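Local atomic coordinates of ABC transporter, periplasmic substrate-binding protein (Thermotoga maritima, PDB entry 2HPG), a protein that probably binds a solute in the periplasm and hands it to the membrane components of a tripartite ATP-independent (TRAP) transporter. Residues A[69-74]-A[229-234]; A[91-96]-A[224-229]; A[106-111]-A[133-138]; A[112-117]-A[312-317]. All blocks are in the same frame, centred on the assembly; numbering follows the deposited sequence. Where two conformers were deposited one is given.

Interaction 1. Residues A[69-74]-A[229-234]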
# COMPACT_ATOMS: atom_id res chain seq x y z
N GLY A 69 -10.75 9.49 -8.92
CA GLY A 69 -9.73 8.47 -8.74
C GLY A 69 -9.46 8.23 -7.28
O GLY A 69 -9.85 9.04 -6.43
N TRP A 70 -8.80 7.11 -6.98
CA TRP A 70 -8.45 6.79 -5.61
C TRP A 70 -7.09 6.13 -5.51
O TRP A 70 -6.69 5.33 -6.37
CB TRP A 70 -9.49 5.86 -4.96
CG TRP A 70 -10.87 6.34 -5.08
CD1 TRP A 70 -11.80 5.93 -6.00
CD2 TRP A 70 -11.52 7.32 -4.27
NE1 TRP A 70 -12.98 6.62 -5.81
CE2 TRP A 70 -12.83 7.48 -4.75
CE3 TRP A 70 -11.10 8.10 -3.18
CZ2 TRP A 70 -13.74 8.37 -4.18
CZ3 TRP A 70 -12.01 8.99 -2.61
CH2 TRP A 70 -13.31 9.12 -3.11
N ASN A 71 -6.39 6.48 -4.43
CA ASN A 71 -5.23 5.78 -3.94
C ASN A 71 -5.75 4.61 -3.13
O ASN A 71 -6.22 4.81 -2.02
CB ASN A 71 -4.41 6.73 -3.06
CG ASN A 71 -3.27 6.04 -2.31
OD1 ASN A 71 -2.39 5.46 -2.92
ND2 ASN A 71 -3.26 6.17 -0.98
N THR A 72 -5.71 3.40 -3.69
CA THR A 72 -6.23 2.23 -2.97
C THR A 72 -5.13 1.15 -2.91
O THR A 72 -3.95 1.47 -2.96
CB THR A 72 -7.54 1.74 -3.63
OG1 THR A 72 -8.11 0.68 -2.85
CG2 THR A 72 -7.29 1.29 -5.04
N ASP A 73 -5.50 -0.13 -2.79
CA ASP A 73 -4.51 -1.21 -2.80
C ASP A 73 -5.08 -2.52 -3.35
O ASP A 73 -6.28 -2.60 -3.64
CB ASP A 73 -3.92 -1.39 -1.41
CG ASP A 73 -4.96 -1.77 -0.39
OD1 ASP A 73 -5.94 -2.48 -0.72
OD2 ASP A 73 -4.77 -1.38 0.77
N SER A 74 -4.23 -3.54 -3.50
CA SER A 74 -4.66 -4.82 -4.09
C SER A 74 -5.49 -5.65 -3.11
O SER A 74 -6.15 -6.60 -3.50
CB SER A 74 -3.47 -5.63 -4.62
OG SER A 74 -2.59 -6.05 -3.60
N ASN A 229 0.57 0.65 -3.16
CA ASN A 229 -0.71 1.27 -3.47
C ASN A 229 -1.00 1.21 -4.96
O ASN A 229 -0.07 1.28 -5.79
CB ASN A 229 -0.76 2.70 -2.96
CG ASN A 229 -0.87 2.78 -1.45
OD1 ASN A 229 0.06 3.21 -0.77
ND2 ASN A 229 -2.01 2.35 -0.92
N PHE A 230 -2.28 1.07 -5.27
CA PHE A 230 -2.77 1.10 -6.65
C PHE A 230 -3.56 2.37 -6.87
O PHE A 230 -4.39 2.73 -6.07
CB PHE A 230 -3.65 -0.11 -6.90
CG PHE A 230 -2.89 -1.35 -7.19
CD1 PHE A 230 -2.97 -1.94 -8.43
CD2 PHE A 230 -2.05 -1.90 -6.24
CE1 PHE A 230 -2.25 -3.08 -8.71
CE2 PHE A 230 -1.32 -3.04 -6.51
CZ PHE A 230 -1.44 -3.63 -7.75
N GLU A 231 -3.28 3.05 -7.98
CA GLU A 231 -3.87 4.34 -8.26
C GLU A 231 -4.86 4.14 -9.39
O GLU A 231 -4.47 3.79 -10.50
CB GLU A 231 -2.77 5.34 -8.63
CG GLU A 231 -1.60 5.38 -7.65
CD GLU A 231 -2.02 5.68 -6.23
OE1 GLU A 231 -2.94 6.50 -6.09
OE2 GLU A 231 -1.45 5.10 -5.25
N ILE A 232 -6.15 4.30 -9.08
CA ILE A 232 -7.21 3.94 -10.02
C ILE A 232 -8.05 5.14 -10.44
O ILE A 232 -8.16 6.11 -9.69
CB ILE A 232 -8.12 2.81 -9.46
CG1 ILE A 232 -8.91 3.27 -8.22
CG2 ILE A 232 -7.28 1.57 -9.13
CD1 ILE A 232 -9.95 2.26 -7.74
N VAL A 233 -8.58 5.07 -11.66
CA VAL A 233 -9.60 5.99 -12.17
C VAL A 233 -10.68 5.20 -12.91
O VAL A 233 -10.52 4.01 -13.17
CB VAL A 233 -9.05 7.09 -13.12
CG1 VAL A 233 -8.14 8.07 -12.39
CG2 VAL A 233 -8.33 6.48 -14.36
N SER A 234 -11.80 5.86 -13.23
CA SER A 234 -12.84 5.28 -14.07
C SER A 234 -12.29 4.97 -15.45
O SER A 234 -11.72 5.85 -16.10
CB SER A 234 -14.02 6.24 -14.23
OG SER A 234 -14.93 5.74 -15.19
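Trp70 and Ile232 form an antiparallel hydrogen-bonded pair, as do Thr72 and Phe230, where strand 69-73 runs against strand 229-234 with axes 4.2 Å apart and N-to-C directions at 143°. This is one of the antiparallel pairs in the mixed central sheet of a DctP-type periplasmic binding protein. Ile232 N gives the straightest of the four rungs to Trp70 O, 2.9 Å at 174°, while Asn71 and Glu231 form the non-hydrogen-bonded pair between the rungs. On one face of the sheet, Ile232 CD1 lies 3.9 Å from Thr72 CG2 and near the plane of the Trp70 ring at its edge. Helix 58-64 covers this side through Ile58, Ile59 and Ile62. Also on the Thr72 side, the Phe230 ring reaches Ser74, CE2 to CB 3.9 Å. On the other face, the Asn71 and Glu231 side chains run side by side in the same direction, their terminal planes 12° apart, both touching Phe27 of helix 22-37. Asn229 is gripped at both ends of its amide: OD1 accepts from Tyr23 and Gln139, and ND2 donates to Thr72 O. That carbonyl oxygen therefore takes two bonds from opposite faces of its plane, Phe230 N at 2.9 Å and Asn229 ND2 at 2.9 Å.

Interaction 2. Residues A[91-96]-A[224-229]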
# COMPACT_ATOMS: atom_id res chain seq x y z
N TYR A 91 5.03 -10.80 2.98
CA TYR A 91 6.29 -11.14 2.28
C TYR A 91 6.25 -11.27 0.77
O TYR A 91 7.26 -11.65 0.19
CB TYR A 91 6.98 -12.38 2.90
CG TYR A 91 7.40 -12.12 4.31
CD1 TYR A 91 6.66 -12.60 5.38
CD2 TYR A 91 8.50 -11.31 4.58
CE1 TYR A 91 7.03 -12.31 6.68
CE2 TYR A 91 8.88 -11.03 5.90
CZ TYR A 91 8.15 -11.54 6.92
OH TYR A 91 8.50 -11.24 8.23
N PHE A 92 5.14 -10.90 0.13
CA PHE A 92 5.06 -10.90 -1.34
C PHE A 92 6.32 -10.36 -2.03
O PHE A 92 6.88 -11.02 -2.92
CB PHE A 92 3.80 -10.16 -1.86
CG PHE A 92 3.79 -9.96 -3.36
CD1 PHE A 92 3.38 -11.00 -4.20
CD2 PHE A 92 4.26 -8.79 -3.93
CE1 PHE A 92 3.42 -10.84 -5.59
CE2 PHE A 92 4.33 -8.63 -5.31
CZ PHE A 92 3.88 -9.65 -6.15
N ILE A 93 6.78 -9.16 -1.70
CA ILE A 93 7.90 -8.59 -2.46
C ILE A 93 9.18 -9.41 -2.21
O ILE A 93 10.08 -9.44 -3.06
CB ILE A 93 8.13 -7.07 -2.18
CG1 ILE A 93 8.70 -6.37 -3.42
CG2 ILE A 93 9.06 -6.85 -1.01
CD1 ILE A 93 7.66 -6.10 -4.51
N ASP A 94 9.24 -10.09 -1.07
CA ASP A 94 10.42 -10.92 -0.75
C ASP A 94 10.39 -12.22 -1.52
O ASP A 94 11.41 -12.66 -2.04
CB ASP A 94 10.52 -11.21 0.74
CG ASP A 94 11.16 -10.08 1.51
OD1 ASP A 94 12.38 -10.16 1.78
OD2 ASP A 94 10.46 -9.10 1.80
N PHE A 95 9.23 -12.84 -1.60
CA PHE A 95 9.02 -13.99 -2.47
C PHE A 95 9.28 -13.66 -3.93
O PHE A 95 9.69 -14.54 -4.69
CB PHE A 95 7.61 -14.55 -2.31
CG PHE A 95 7.31 -15.07 -0.93
CD1 PHE A 95 8.24 -15.81 -0.23
CD2 PHE A 95 6.06 -14.90 -0.38
CE1 PHE A 95 7.94 -16.32 1.03
CE2 PHE A 95 5.75 -15.39 0.87
CZ PHE A 95 6.70 -16.11 1.57
N MSE A 96 9.07 -12.41 -4.34
CA MSE A 96 9.38 -12.03 -5.72
C MSE A 96 10.88 -11.74 -5.90
O MSE A 96 11.33 -11.49 -7.03
CB MSE A 96 8.54 -10.84 -6.17
CG MSE A 96 7.03 -11.07 -6.11
SE MSE A 96 6.38 -12.57 -7.20
CE MSE A 96 7.09 -12.01 -8.94
N HIS A 224 7.23 -7.55 7.30
CA HIS A 224 6.28 -8.55 6.78
C HIS A 224 5.33 -8.05 5.66
O HIS A 224 4.77 -8.88 4.94
CB HIS A 224 5.47 -9.13 7.94
CG HIS A 224 4.75 -8.09 8.74
ND1 HIS A 224 5.29 -7.51 9.87
CD2 HIS A 224 3.57 -7.46 8.52
CE1 HIS A 224 4.46 -6.59 10.32
NE2 HIS A 224 3.40 -6.54 9.53
N PHE A 225 5.13 -6.73 5.53
CA PHE A 225 4.43 -6.16 4.38
C PHE A 225 5.28 -5.06 3.75
O PHE A 225 5.93 -4.29 4.46
CB PHE A 225 3.09 -5.49 4.73
CG PHE A 225 2.04 -6.40 5.27
CD1 PHE A 225 1.59 -7.50 4.55
CD2 PHE A 225 1.42 -6.10 6.46
CE1 PHE A 225 0.61 -8.30 5.06
CE2 PHE A 225 0.45 -6.89 6.97
CZ PHE A 225 0.02 -8.00 6.28
N LEU A 226 5.28 -5.02 2.42
CA LEU A 226 5.61 -3.81 1.68
C LEU A 226 4.31 -3.29 1.08
O LEU A 226 3.73 -3.94 0.21
CB LEU A 226 6.62 -4.08 0.57
CG LEU A 226 7.02 -2.83 -0.21
CD1 LEU A 226 7.78 -1.86 0.68
CD2 LEU A 226 7.79 -3.21 -1.46
N LEU A 227 3.84 -2.14 1.55
CA LEU A 227 2.56 -1.59 1.11
C LEU A 227 2.65 -0.95 -0.28
O LEU A 227 3.27 0.11 -0.47
CB LEU A 227 1.99 -0.61 2.15
CG LEU A 227 0.66 0.08 1.85
CD1 LEU A 227 -0.34 -0.82 1.16
CD2 LEU A 227 0.09 0.62 3.18
N ILE A 228 2.06 -1.65 -1.24
CA ILE A 228 2.02 -1.21 -2.61
C ILE A 228 0.63 -0.63 -2.85
O ILE A 228 -0.37 -1.34 -2.75
CB ILE A 228 2.23 -2.39 -3.58
CG1 ILE A 228 3.57 -3.08 -3.31
CG2 ILE A 228 2.17 -1.90 -5.03
CD1 ILE A 228 3.62 -4.50 -3.94
N ASN A 229 0.57 0.65 -3.16
CA ASN A 229 -0.71 1.27 -3.47
C ASN A 229 -1.00 1.21 -4.96
O ASN A 229 -0.07 1.28 -5.79
CB ASN A 229 -0.76 2.70 -2.96
CG ASN A 229 -0.87 2.78 -1.45
OD1 ASN A 229 0.06 3.21 -0.77
ND2 ASN A 229 -2.01 2.35 -0.92
O HOH W 1 6.04 -7.76 0.72
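Tyr91 lays its ring over the backbone of His224 where a short helix, 92-95, packs beside the long strand 218-234 of the binding-protein sheet. Among the polar links, Tyr91 N, at the N-cap position of that helix, donates to His224 O at 2.8 Å, the donor lying 30° out of the carbonyl plane. A water adds a second bridge between the backbones: it accepts from Ile93 N at 2.9 Å and, weakly, from Leu226 N at 3.3 Å. The side-chain polar groups turn to Thr222, Tyr91 OH to its O and His224 ND1 to its OG1, while His224 NE2 bonds Glu201.

The aromatic part is a CH-pi contact. His224 CA sits over one face of the Tyr91 ring, 3.8 Å from its centroid and 22° off the normal, and His224 CB follows beside CZ and OH. With CG beside the backbone N (chi1 -64°), the ring starts on the side of the N-H that bonds His224. An alanine in place of Tyr91 would probably leave His224 CA without its aromatic cover and Thr222 O without the phenol, opening a gap toward Phe294 and Ala298 of helix 291-305.

The apolar group continues along the strand through the alternate residues Leu226 and Ile228, both directed at the helix. Phe92 CD2 comes within 4.3 Å of Ile228 CD1, and Val107 and Leu108 of helix 101-112 close over Ile93 and Ile228. The tightest of these meetings is at Leu226, whose CD2 rests against both branches of Ile93, 3.8 Å from CG1 and 3.9 Å from CG2.

Interaction 3. Residues A[106-111]-A[133-138]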
# COMPACT_ATOMS: atom_id res chain seq x y z
N GLU A 106 12.14 -2.36 -9.31
CA GLU A 106 12.43 -3.13 -10.53
C GLU A 106 11.51 -4.34 -10.66
O GLU A 106 11.04 -4.63 -11.74
CB GLU A 106 13.91 -3.55 -10.61
CG GLU A 106 14.27 -4.29 -11.92
CD GLU A 106 13.69 -3.61 -13.19
OE1 GLU A 106 13.94 -2.40 -13.42
OE2 GLU A 106 12.98 -4.30 -13.96
N VAL A 107 11.25 -5.04 -9.56
CA VAL A 107 10.27 -6.13 -9.55
C VAL A 107 8.86 -5.66 -9.96
O VAL A 107 8.16 -6.36 -10.69
CB VAL A 107 10.21 -6.83 -8.16
CG1 VAL A 107 8.83 -7.41 -7.87
CG2 VAL A 107 11.23 -7.94 -8.10
N LEU A 108 8.45 -4.50 -9.46
CA LEU A 108 7.15 -3.91 -9.81
C LEU A 108 7.07 -3.65 -11.32
O LEU A 108 6.09 -3.99 -11.96
CB LEU A 108 6.89 -2.62 -9.02
CG LEU A 108 6.69 -2.75 -7.50
CD1 LEU A 108 6.32 -1.41 -6.86
CD2 LEU A 108 5.66 -3.81 -7.16
N LYS A 109 8.12 -3.09 -11.90
CA LYS A 109 8.18 -2.91 -13.36
C LYS A 109 8.06 -4.23 -14.12
O LYS A 109 7.35 -4.30 -15.11
CB LYS A 109 9.46 -2.20 -13.78
CG LYS A 109 9.56 -0.82 -13.21
CD LYS A 109 10.83 -0.12 -13.61
CE LYS A 109 10.87 1.26 -13.02
NZ LYS A 109 12.21 1.88 -13.15
N LYS A 110 8.72 -5.27 -13.64
CA LYS A 110 8.62 -6.58 -14.25
C LYS A 110 7.23 -7.15 -14.08
O LYS A 110 6.73 -7.84 -14.96
CB LYS A 110 9.66 -7.55 -13.67
CG LYS A 110 11.08 -7.27 -14.15
CD LYS A 110 11.30 -7.79 -15.59
CE LYS A 110 12.74 -7.53 -16.10
NZ LYS A 110 13.19 -6.12 -15.78
N ILE A 111 6.58 -6.89 -12.94
CA ILE A 111 5.21 -7.37 -12.77
C ILE A 111 4.30 -6.65 -13.79
O ILE A 111 3.43 -7.28 -14.38
CB ILE A 111 4.68 -7.22 -11.31
CG1 ILE A 111 5.37 -8.22 -10.38
CG2 ILE A 111 3.17 -7.44 -11.26
CD1 ILE A 111 5.01 -8.08 -8.92
N LEU A 133 -3.89 3.32 -13.12
CA LEU A 133 -2.94 4.23 -13.74
C LEU A 133 -1.51 3.90 -13.32
O LEU A 133 -0.55 4.18 -14.05
CB LEU A 133 -3.24 5.67 -13.33
CG LEU A 133 -4.49 6.35 -13.85
CD1 LEU A 133 -4.58 7.70 -13.17
CD2 LEU A 133 -4.42 6.53 -15.36
N SER A 134 -1.37 3.36 -12.11
CA SER A 134 -0.06 3.04 -11.57
C SER A 134 -0.14 2.21 -10.30
O SER A 134 -1.11 2.33 -9.53
CB SER A 134 0.72 4.33 -11.29
OG SER A 134 2.02 4.03 -10.79
N PHE A 135 0.87 1.36 -10.09
CA PHE A 135 1.12 0.76 -8.78
C PHE A 135 2.58 0.90 -8.31
O PHE A 135 3.05 0.11 -7.51
CB PHE A 135 0.64 -0.70 -8.71
CG PHE A 135 1.29 -1.64 -9.71
CD1 PHE A 135 2.52 -2.26 -9.42
CD2 PHE A 135 0.67 -1.93 -10.93
CE1 PHE A 135 3.11 -3.13 -10.32
CE2 PHE A 135 1.26 -2.80 -11.86
CZ PHE A 135 2.49 -3.40 -11.55
N TYR A 136 3.28 1.94 -8.78
CA TYR A 136 4.63 2.26 -8.33
C TYR A 136 4.61 3.24 -7.16
O TYR A 136 5.46 4.14 -7.06
CB TYR A 136 5.43 2.90 -9.45
CG TYR A 136 5.63 2.05 -10.69
CD1 TYR A 136 5.40 0.68 -10.69
CD2 TYR A 136 6.10 2.62 -11.87
CE1 TYR A 136 5.60 -0.07 -11.84
CE2 TYR A 136 6.30 1.87 -13.00
CZ TYR A 136 6.05 0.55 -12.99
OH TYR A 136 6.26 -0.17 -14.16
N TRP A 137 3.65 3.04 -6.26
CA TRP A 137 3.44 3.94 -5.12
C TRP A 137 3.57 3.07 -3.90
O TRP A 137 2.74 2.21 -3.66
CB TRP A 137 2.06 4.60 -5.21
CG TRP A 137 2.03 5.66 -6.26
CD1 TRP A 137 2.02 5.48 -7.61
CD2 TRP A 137 2.05 7.08 -6.04
NE1 TRP A 137 2.06 6.70 -8.24
CE2 TRP A 137 2.06 7.70 -7.30
CE3 TRP A 137 2.07 7.88 -4.89
CZ2 TRP A 137 2.08 9.09 -7.44
CZ3 TRP A 137 2.09 9.26 -5.04
CH2 TRP A 137 2.09 9.85 -6.31
N VAL A 138 4.66 3.26 -3.17
CA VAL A 138 5.02 2.36 -2.08
C VAL A 138 5.16 3.16 -0.78
O VAL A 138 5.83 4.19 -0.74
CB VAL A 138 6.31 1.58 -2.48
CG1 VAL A 138 7.01 0.99 -1.31
CG2 VAL A 138 5.94 0.48 -3.51
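Leu108 faces Tyr136 where helix 106-111 lies against strand 133-138, the axes 8.9 Å apart and the N-to-C directions 162° apart, almost antiparallel; the nearest CA atoms are those of this pair. It is a helix-on-sheet layer of the alpha/beta fold, built from apolar side chains. Leu108 is its centre. Its CB rests 4.0 Å from Tyr136 CD1, CD1 meets Val138 CG2 at 3.9 Å, and CD2 reaches the Phe135 ring. Leu108 and Phe135 slide past each other in opposite directions, which brings Phe135 CE1 to 3.5 Å from the backbone oxygen of Leu108. The far corner of that ring, CZ, meets Ile111 CG2 at 4.1 Å, the two side chains crossing at about a right angle.

Tyr136 likewise crosses the Lys109 side chain at about a right angle. Its OH comes 3.4 Å from Lys109 CA and 3.5 Å from Lys109 CG, across the aliphatic stem of a lysine whose chain is extended beyond CG. In place of Tyr136, an alanine would probably leave Leu108 CB and the Lys109 stem without the ring they lean on and open a gap between helix and strand. Along the strand, Ser134 OG accepts from Tyr136 N in an ST turn at 3.2 Å, and Leu133 and Ser134 together face Glu231 as a classic beta bulge. Strand 218-234 lies alongside, with Leu226 touching Val138; helix 243-278 meets Tyr136 through Asp254 and Ile258, and helix 92-95 borders Leu108 through Ile93.

Interaction 4. Residues A[112-117]-A[312-317]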
# COMPACT_ATOMS: atom_id res chain seq x y z
N LYS A 112 4.55 -5.37 -14.02
CA LYS A 112 3.67 -4.59 -14.88
C LYS A 112 3.68 -5.11 -16.31
O LYS A 112 2.64 -5.27 -16.92
CB LYS A 112 4.04 -3.12 -14.88
CG LYS A 112 3.05 -2.26 -15.65
CD LYS A 112 3.48 -0.81 -15.62
CE LYS A 112 3.06 -0.02 -16.87
NZ LYS A 112 3.94 1.18 -16.99
N GLN A 113 4.87 -5.38 -16.84
CA GLN A 113 4.97 -5.90 -18.20
C GLN A 113 4.69 -7.40 -18.31
O GLN A 113 4.70 -7.94 -19.41
CB GLN A 113 6.31 -5.50 -18.83
CG GLN A 113 7.53 -6.03 -18.15
CD GLN A 113 8.78 -5.24 -18.49
OE1 GLN A 113 8.84 -4.02 -18.28
NE2 GLN A 113 9.79 -5.93 -19.01
N SER A 114 4.38 -8.07 -17.21
CA SER A 114 4.03 -9.50 -17.21
C SER A 114 2.70 -9.72 -17.92
O SER A 114 1.74 -8.99 -17.63
CB SER A 114 3.91 -10.03 -15.76
OG SER A 114 2.70 -9.63 -15.09
N PRO A 115 2.60 -10.71 -18.81
CA PRO A 115 1.31 -11.09 -19.37
C PRO A 115 0.20 -11.28 -18.33
O PRO A 115 -0.93 -10.86 -18.55
CB PRO A 115 1.61 -12.44 -20.06
CG PRO A 115 3.04 -12.36 -20.43
CD PRO A 115 3.71 -11.50 -19.40
N THR A 116 0.52 -11.94 -17.21
CA THR A 116 -0.47 -12.19 -16.17
C THR A 116 -1.01 -10.90 -15.53
O THR A 116 -2.21 -10.78 -15.34
CB THR A 116 0.09 -13.09 -15.05
OG1 THR A 116 0.46 -14.35 -15.61
CG2 THR A 116 -0.94 -13.31 -13.96
N MSE A 117 -0.14 -9.94 -15.21
CA MSE A 117 -0.61 -8.67 -14.67
C MSE A 117 -1.45 -7.96 -15.73
O MSE A 117 -2.54 -7.47 -15.44
CB MSE A 117 0.54 -7.76 -14.23
CG MSE A 117 0.12 -6.35 -13.75
SE MSE A 117 -1.22 -6.32 -12.31
CE MSE A 117 -0.39 -7.53 -11.08
N ASN A 312 3.04 -17.88 -7.78
CA ASN A 312 3.87 -18.73 -8.64
C ASN A 312 3.84 -18.28 -10.09
O ASN A 312 4.88 -18.20 -10.77
CB ASN A 312 3.41 -20.18 -8.51
CG ASN A 312 3.79 -20.79 -7.17
OD1 ASN A 312 4.91 -20.58 -6.70
ND2 ASN A 312 2.88 -21.53 -6.56
N GLN A 313 2.63 -17.95 -10.55
CA GLN A 313 2.47 -17.44 -11.90
C GLN A 313 3.27 -16.17 -12.10
O GLN A 313 3.92 -16.01 -13.11
CB GLN A 313 1.00 -17.20 -12.23
CG GLN A 313 0.78 -16.96 -13.72
CD GLN A 313 1.26 -18.12 -14.61
OE1 GLN A 313 0.88 -19.28 -14.40
NE2 GLN A 313 2.10 -17.81 -15.60
N LEU A 314 3.25 -15.26 -11.12
CA LEU A 314 4.06 -14.04 -11.21
C LEU A 314 5.58 -14.33 -11.13
O LEU A 314 6.38 -13.67 -11.83
CB LEU A 314 3.65 -13.02 -10.12
CG LEU A 314 2.38 -12.19 -10.39
CD1 LEU A 314 2.03 -11.29 -9.19
CD2 LEU A 314 2.54 -11.35 -11.67
N ILE A 315 5.96 -15.28 -10.28
CA ILE A 315 7.38 -15.67 -10.12
C ILE A 315 7.99 -16.12 -11.47
O ILE A 315 9.05 -15.63 -11.90
CB ILE A 315 7.55 -16.78 -9.05
CG1 ILE A 315 7.36 -16.21 -7.64
CG2 ILE A 315 8.93 -17.41 -9.14
CD1 ILE A 315 7.01 -17.24 -6.57
N LYS A 316 7.27 -17.03 -12.14
CA LYS A 316 7.62 -17.51 -13.48
C LYS A 316 7.96 -16.43 -14.51
O LYS A 316 9.02 -16.48 -15.15
CB LYS A 316 6.46 -18.34 -14.02
CG LYS A 316 6.63 -18.83 -15.46
CD LYS A 316 5.48 -19.74 -15.84
CE LYS A 316 5.56 -20.13 -17.31
NZ LYS A 316 4.46 -21.07 -17.66
N GLU A 317 7.06 -15.47 -14.69
CA GLU A 317 7.20 -14.48 -15.76
C GLU A 317 8.25 -13.41 -15.44
O GLU A 317 8.87 -12.82 -16.35
CB GLU A 317 5.83 -13.87 -16.08
CG GLU A 317 4.84 -14.91 -16.61
CD GLU A 317 3.39 -14.47 -16.59
OE1 GLU A 317 3.12 -13.28 -16.81
OE2 GLU A 317 2.53 -15.34 -16.35
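Glu317 OE2 is gripped by two side chains: Thr116 OG1 donates to it across the contact, and Gln313 NE2 donates from one helical turn earlier at 2.6 Å. The hydroxyl bond is modelled as very short, so its exact length carries little weight. The Gln313 donor uses the anti lone pair of OE2, with that oxygen close to the amide plane of Gln313. The other carboxylate oxygen, OE1, takes Thr116 N at 3.0 Å through its syn lone pair, and the bond is nearly straight at 168°. One carboxylate thus holds both the backbone N-H and the hydroxyl of a single threonine, which probably restricts the turning of the carboxylate about the CG-CD bond. Thr116 places OG1 anti to the carbonyl carbon (chi1 -61°), beside its own backbone N, which puts OG1 on the same side as the N-H that bonds OE1.

Around the carboxylate, close contacts follow. Pro115 CD lies 3.2 Å from Glu317 OE1, and Gln313 CG comes 3.2 Å from Thr116 OG1. Ser114 itself is the N-cap: in the conformer given, its OG accepts from Met117 N and bonds Ile111 O of the preceding helix. Leu314 continues inward to Ile111 and Met96. The negative carboxylate near the first turn of helix 115-128 would probably be stabilised by the helix dipole. The arrangement is that of a serine N-cap whose first-turn N-H is bound by a glutamate from another helix, here 308-318 near the C-terminus.

Overall arrangement
Interactions 1, 2 and 3 are buried and share the central sheet: strand 218-234 serves both 1 and 2, which have Asn229 in common, and its neighbour 130-146 carries interaction 3, joined to it by the probable hydrogen bond from Asn229 N to Trp137 O. Interaction 1 is strand on strand and rests on backbone bonds; interaction 2 mixes a backbone bond, a water and an aromatic face; interaction 3 is apolar between its two segments. Interaction 4, about 20 Å from interaction 1 between centres, is partly buried and depends on a carboxylate. Leu314 ties it to the core, touching Phe92 of interaction 2 and Ile111 of interaction 3.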